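Local coordinates for DUF269-containing protein (Cyanothece sp. ATCC 51142, PDB 3NJ2) that is of unknown function but, as a member of the DUF269 family, is associated with nitrogen fixation in this cyanobacterium, at residues T104-Q109 / E163-F168; A97-K102 / K156-G161. One frame throughout, in Å; residues are numbered along the deposited sequence.

Contact 1 of 2, residues T104-Q109 / E163-F168; sequences TGLLCQ and ELVNKF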
loop_
_atom_site.group_PDB
_atom_site.type_symbol
_atom_site.label_atom_id
_atom_site.label_comp_id
_atom_site.label_asym_id
_atom_site.label_seq_id
_atom_site.Cartn_x
_atom_site.Cartn_y
_atom_site.Cartn_z
ATOM N N THR B 104 -14.291 -15.894 -6.972
ATOM C CA THR B 104 -14.405 -15.181 -8.276
ATOM C C THR B 104 -13.372 -15.571 -9.366
ATOM O O THR B 104 -13.536 -15.248 -10.535
ATOM C CB THR B 104 -14.255 -13.637 -8.086
ATOM O OG1 THR B 104 -12.902 -13.340 -7.690
ATOM C CG2 THR B 104 -15.292 -13.114 -7.136
ATOM N N GLY B 105 -12.263 -16.214 -8.987
ATOM C CA GLY B 105 -11.182 -16.471 -9.893
ATOM C C GLY B 105 -10.209 -15.340 -10.064
ATOM O O GLY B 105 -9.115 -15.519 -10.665
ATOM N N LEU B 106 -10.544 -14.179 -9.464
ATOM C CA LEU B 106 -9.657 -12.970 -9.656
ATOM C C LEU B 106 -8.379 -13.084 -8.775
ATOM O O LEU B 106 -8.484 -13.178 -7.577
ATOM C CB LEU B 106 -10.418 -11.666 -9.265
ATOM C CG LEU B 106 -9.521 -10.444 -9.517
ATOM C CD1 LEU B 106 -9.168 -10.151 -11.028
ATOM C CD2 LEU B 106 -10.248 -9.223 -9.008
ATOM N N LEU B 107 -7.200 -13.101 -9.371
ATOM C CA LEU B 107 -5.971 -13.147 -8.579
ATOM C C LEU B 107 -5.860 -11.808 -7.830
ATOM O O LEU B 107 -5.968 -10.753 -8.485
ATOM C CB LEU B 107 -4.745 -13.310 -9.526
ATOM C CG LEU B 107 -4.781 -14.711 -10.225
ATOM C CD1 LEU B 107 -3.746 -14.743 -11.351
ATOM C CD2 LEU B 107 -4.613 -15.939 -9.339
ATOM N N CYS B 108 -5.677 -11.836 -6.494
ATOM C CA CYS B 108 -5.704 -10.647 -5.713
ATOM C C CYS B 108 -4.334 -10.488 -4.975
ATOM O O CYS B 108 -3.715 -11.503 -4.571
ATOM C CB CYS B 108 -6.907 -10.725 -4.695
ATOM S SG CYS B 108 -8.483 -10.414 -5.404
ATOM N N GLN B 109 -3.894 -9.255 -4.824
ATOM C CA GLN B 109 -2.685 -8.915 -4.026
ATOM C C GLN B 109 -3.071 -7.977 -2.881
ATOM O O GLN B 109 -4.175 -7.388 -2.911
ATOM C CB GLN B 109 -1.671 -8.304 -4.917
ATOM C CG GLN B 109 -1.257 -9.501 -5.879
ATOM C CD GLN B 109 -0.261 -9.043 -6.867
ATOM O OE1 GLN B 109 -0.570 -8.218 -7.742
ATOM N NE2 GLN B 109 0.949 -9.572 -6.757
ATOM N N GLU B 163 -18.707 -8.779 -4.487
ATOM C CA GLU B 163 -19.747 -7.977 -5.204
ATOM C C GLU B 163 -19.079 -7.018 -6.172
ATOM O O GLU B 163 -19.519 -6.844 -7.336
ATOM C CB GLU B 163 -20.617 -7.250 -4.241
ATOM C CG GLU B 163 -21.657 -8.070 -3.450
ATOM C CD GLU B 163 -22.303 -7.207 -2.339
ATOM O OE1 GLU B 163 -21.987 -5.957 -2.211
ATOM O OE2 GLU B 163 -23.129 -7.781 -1.575
ATOM N N LEU B 164 -17.933 -6.456 -5.778
ATOM C CA LEU B 164 -17.237 -5.549 -6.683
ATOM C C LEU B 164 -16.698 -6.222 -7.914
ATOM O O LEU B 164 -16.872 -5.694 -8.991
ATOM C CB LEU B 164 -16.105 -4.790 -5.927
ATOM C CG LEU B 164 -16.542 -3.689 -4.999
ATOM C CD1 LEU B 164 -15.342 -3.250 -4.110
ATOM C CD2 LEU B 164 -17.117 -2.549 -5.768
ATOM N N VAL B 165 -16.071 -7.388 -7.766
ATOM C CA VAL B 165 -15.571 -8.121 -8.927
ATOM C C VAL B 165 -16.767 -8.478 -9.861
ATOM O O VAL B 165 -16.647 -8.312 -11.083
ATOM C CB VAL B 165 -14.897 -9.441 -8.541
ATOM C CG1 VAL B 165 -14.347 -10.209 -9.796
ATOM C CG2 VAL B 165 -13.787 -9.212 -7.569
ATOM N N ASN B 166 -17.907 -8.880 -9.278
ATOM C CA ASN B 166 -19.077 -9.255 -10.091
ATOM C C ASN B 166 -19.599 -8.026 -10.811
ATOM O O ASN B 166 -20.130 -8.116 -11.923
ATOM C CB ASN B 166 -20.159 -9.788 -9.202
ATOM C CG ASN B 166 -19.886 -11.179 -8.759
ATOM O OD1 ASN B 166 -19.205 -11.923 -9.470
ATOM N ND2 ASN B 166 -20.511 -11.578 -7.654
ATOM N N LYS B 167 -19.454 -6.860 -10.198
ATOM C CA LYS B 167 -20.014 -5.631 -10.803
ATOM C C LYS B 167 -19.078 -5.061 -11.893
ATOM O O LYS B 167 -19.620 -4.499 -12.916
ATOM C CB LYS B 167 -20.304 -4.639 -9.677
ATOM C CG LYS B 167 -20.988 -3.381 -10.077
ATOM C CD LYS B 167 -21.592 -2.797 -8.818
ATOM C CE LYS B 167 -22.044 -1.367 -9.046
ATOM N NZ LYS B 167 -22.745 -0.819 -7.850
ATOM N N PHE B 168 -17.749 -5.285 -11.842
ATOM C CA PHE B 168 -16.720 -4.560 -12.636
ATOM C C PHE B 168 -15.757 -5.510 -13.291
ATOM O O PHE B 168 -14.546 -5.411 -13.140
ATOM C CB PHE B 168 -16.002 -3.502 -11.721
ATOM C CG PHE B 168 -16.888 -2.442 -11.201
ATOM C CD1 PHE B 168 -17.589 -1.592 -12.073
ATOM C CD2 PHE B 168 -16.994 -2.212 -9.836
ATOM C CE1 PHE B 168 -18.427 -0.565 -11.567
ATOM C CE2 PHE B 168 -17.803 -1.179 -9.349
ATOM C CZ PHE B 168 -18.529 -0.355 -10.238
#
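Val165, near the C-terminal end of helix 147-167, packs against Thr104 with one methyl and against Leu106 with the other. On its helix it makes every close approach to the loop. Its CB lies 4.0 Å from the methyl CG2 of Thr104. From there the chain forks. CG1, anti to the backbone N (chi1 -179°), meets Thr104 nearly head-on, at 3.8 Å from Thr104 CB. The same methyl is 4.0 Å from Thr104 OG1, a van der Waals touch. CG2, the other branch, sits 3.8 Å from Leu106 CD2, and here the two side chains run past each other at a slant. Val165 also packs on Ile100 and on Val131 of strand 129-136, which joins the loop contact to the helix and the sheet.

Thr104 meets the valine mainly through CB and CG2, while its OG1 bonds to the backbone. With chi1 at 68°, OG1 sits between the backbone N and the carbonyl carbon. It accepts a fairly straight bond from Leu106 N (3.1 Å, 161° at the hydrogen), and it is also hydrogen-bonded to Ile100 O. That pair of bonds fixes the threonine rotamer and ties the helix end to the loop. Gly105, with positive phi, lets the chain leave the helix between the two bonded residues. The OG1-to-N bond two residues on defines an ST turn, set here at the C-terminal end of helix 83-104.

Contact 2 of 2, residues A97-K102 / K156-G161; sequences AALIEK and KLANAG
Ile100 and Leu99 of helix 83-104 point at helix 147-167, where the two helices pack side by side next to the antiparallel sheet. The axes of the short segments 97-102 and 156-161 come within 8.8 Å and cross at -39°. Their N-to-C directions thus run roughly the same way. The backbones come closest at Ile100 and Ala158, whose CA atoms are 6.0 Å apart. Ala158 and Gly161, three residues apart on the same face of their helix, form a surface of small residues.

Both large side chains meet Ala158; Ile100 goes on to Gly161. Leu99 contributes its base: its CB faces Ala158 CB at 4.3 Å. It also packs on Phe36 and Ser39 of helix 35-46. Ile100 uses its longer branch, whose CG1 lies beside the backbone N (chi1 -66°). The shorter branch, CG2, is anti to that N and faces the loop at Cys108. Ile100 also reaches the sheet at Val131. Ala158 in turn touches Ile96, one turn before Ile100. No hydrogen bond joins the two segments, and the contact is buried.

Along the isoleucine branch, CG1 passes 3.7 Å from the carbonyl oxygen of Ala158, and the terminal CD1 rests 3.9 Å from the bare CA of Gly161.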
loop_
_atom_site.group_PDB
_atom_site.type_symbol
_atom_site.label_atom_id
_atom_site.label_comp_id
_atom_site.label_asym_id
_atom_site.label_seq_id
_atom_site.Cartn_x
_atom_site.Cartn_y
_atom_site.Cartn_z
ATOM N N ALA B 97 -8.623 -11.639 0.876
ATOM C CA ALA B 97 -8.186 -11.662 -0.529
ATOM C C ALA B 97 -8.314 -13.121 -1.049
ATOM O O ALA B 97 -8.810 -13.404 -2.120
ATOM C CB ALA B 97 -6.768 -11.188 -0.646
ATOM N N ALA B 98 -7.875 -14.071 -0.197
ATOM C CA ALA B 98 -7.957 -15.489 -0.671
ATOM C C ALA B 98 -9.376 -15.968 -0.940
ATOM O O ALA B 98 -9.572 -16.752 -1.840
ATOM C CB ALA B 98 -7.276 -16.338 0.382
ATOM N N LEU B 99 -10.362 -15.532 -0.169
ATOM C CA LEU B 99 -11.752 -15.876 -0.371
ATOM C C LEU B 99 -12.301 -15.178 -1.633
ATOM O O LEU B 99 -13.056 -15.781 -2.396
ATOM C CB LEU B 99 -12.607 -15.554 0.847
ATOM C CG LEU B 99 -12.355 -16.491 2.023
ATOM C CD1 LEU B 99 -12.735 -15.724 3.346
ATOM C CD2 LEU B 99 -12.974 -17.843 1.768
ATOM N N ILE B 100 -11.933 -13.910 -1.852
ATOM C CA ILE B 100 -12.305 -13.221 -3.106
ATOM C C ILE B 100 -11.777 -14.007 -4.287
ATOM O O ILE B 100 -12.521 -14.272 -5.218
ATOM C CB ILE B 100 -11.810 -11.757 -3.061
ATOM C CG1 ILE B 100 -12.568 -11.053 -1.979
ATOM C CG2 ILE B 100 -12.098 -11.102 -4.451
ATOM C CD1 ILE B 100 -11.918 -9.638 -1.702
ATOM N N GLU B 101 -10.512 -14.423 -4.238
ATOM C CA GLU B 101 -9.899 -15.176 -5.296
ATOM C C GLU B 101 -10.603 -16.530 -5.465
ATOM O O GLU B 101 -10.917 -16.904 -6.602
ATOM C CB GLU B 101 -8.403 -15.334 -4.931
ATOM C CG GLU B 101 -7.503 -15.798 -6.058
ATOM C CD GLU B 101 -5.992 -15.582 -5.728
ATOM O OE1 GLU B 101 -5.484 -14.499 -5.216
ATOM O OE2 GLU B 101 -5.250 -16.562 -6.038
ATOM N N LYS B 102 -10.911 -17.250 -4.376
ATOM C CA LYS B 102 -11.605 -18.571 -4.457
ATOM C C LYS B 102 -12.970 -18.443 -5.122
ATOM O O LYS B 102 -13.389 -19.301 -5.945
ATOM C CB LYS B 102 -11.807 -19.156 -3.048
ATOM C CG LYS B 102 -10.555 -19.790 -2.527
ATOM C CD LYS B 102 -10.877 -20.636 -1.359
ATOM C CE LYS B 102 -9.788 -21.682 -1.191
ATOM N NZ LYS B 102 -9.678 -21.976 0.249
ATOM N N LYS B 156 -18.016 -10.012 5.887
ATOM C CA LYS B 156 -18.586 -8.821 5.181
ATOM C C LYS B 156 -17.616 -8.204 4.195
ATOM O O LYS B 156 -18.021 -7.865 3.034
ATOM C CB LYS B 156 -19.020 -7.822 6.187
ATOM C CG LYS B 156 -19.855 -6.651 5.602
ATOM C CD LYS B 156 -20.393 -5.835 6.782
ATOM C CE LYS B 156 -19.650 -4.520 7.030
ATOM N NZ LYS B 156 -20.399 -3.596 8.024
ATOM N N LEU B 157 -16.334 -7.992 4.580
ATOM C CA LEU B 157 -15.435 -7.416 3.620
ATOM C C LEU B 157 -15.174 -8.302 2.422
ATOM O O LEU B 157 -15.043 -7.798 1.346
ATOM C CB LEU B 157 -14.065 -7.045 4.308
ATOM C CG LEU B 157 -14.163 -5.910 5.304
ATOM C CD1 LEU B 157 -12.918 -5.818 6.177
ATOM C CD2 LEU B 157 -14.420 -4.580 4.479
ATOM N N ALA B 158 -15.077 -9.632 2.623
ATOM C CA ALA B 158 -14.879 -10.506 1.542
ATOM C C ALA B 158 -16.129 -10.509 0.606
ATOM O O ALA B 158 -15.913 -10.433 -0.625
ATOM C CB ALA B 158 -14.626 -11.918 2.080
ATOM N N ASN B 159 -17.308 -10.616 1.211
ATOM C CA ASN B 159 -18.558 -10.486 0.395
ATOM C C ASN B 159 -18.541 -9.219 -0.418
ATOM O O ASN B 159 -18.878 -9.267 -1.572
ATOM C CB ASN B 159 -19.791 -10.621 1.231
ATOM C CG ASN B 159 -19.884 -12.005 1.947
ATOM O OD1 ASN B 159 -20.413 -12.033 3.046
ATOM N ND2 ASN B 159 -19.382 -13.092 1.353
ATOM N N ALA B 160 -18.208 -8.089 0.177
ATOM C CA ALA B 160 -18.260 -6.821 -0.564
ATOM C C ALA B 160 -17.232 -6.776 -1.681
ATOM O O ALA B 160 -17.431 -6.250 -2.779
ATOM C CB ALA B 160 -18.033 -5.653 0.448
ATOM N N GLY B 161 -16.079 -7.380 -1.443
ATOM C CA GLY B 161 -15.118 -7.494 -2.504
ATOM C C GLY B 161 -15.586 -8.318 -3.661
ATOM O O GLY B 161 -15.404 -7.982 -4.810
#

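Overall arrangement
Contacts 1 and 2 are successive parts of one interface between helix 83-104, with the loop after it, and helix 147-167. Their centres are about 8 Å apart. The centre of contact 2, in the buried part, lies about 11 Å from the centre of the chain, and that of contact 1, at the surface, about 17 Å from it. The loop of contact 1 folds back on the helix of contact 2: Cys108 N is 3.0 Å from Glu101 OE1, a probable hydrogen bond, and Cys108 SG packs 3.8 Å from Ile100 CG2. Val131 of strand 129-136 is common to both contacts and also touches Cys108. The second subunit reaches the segments of contact 1, at Gln109, Leu164 and Phe168, but not those of contact 2.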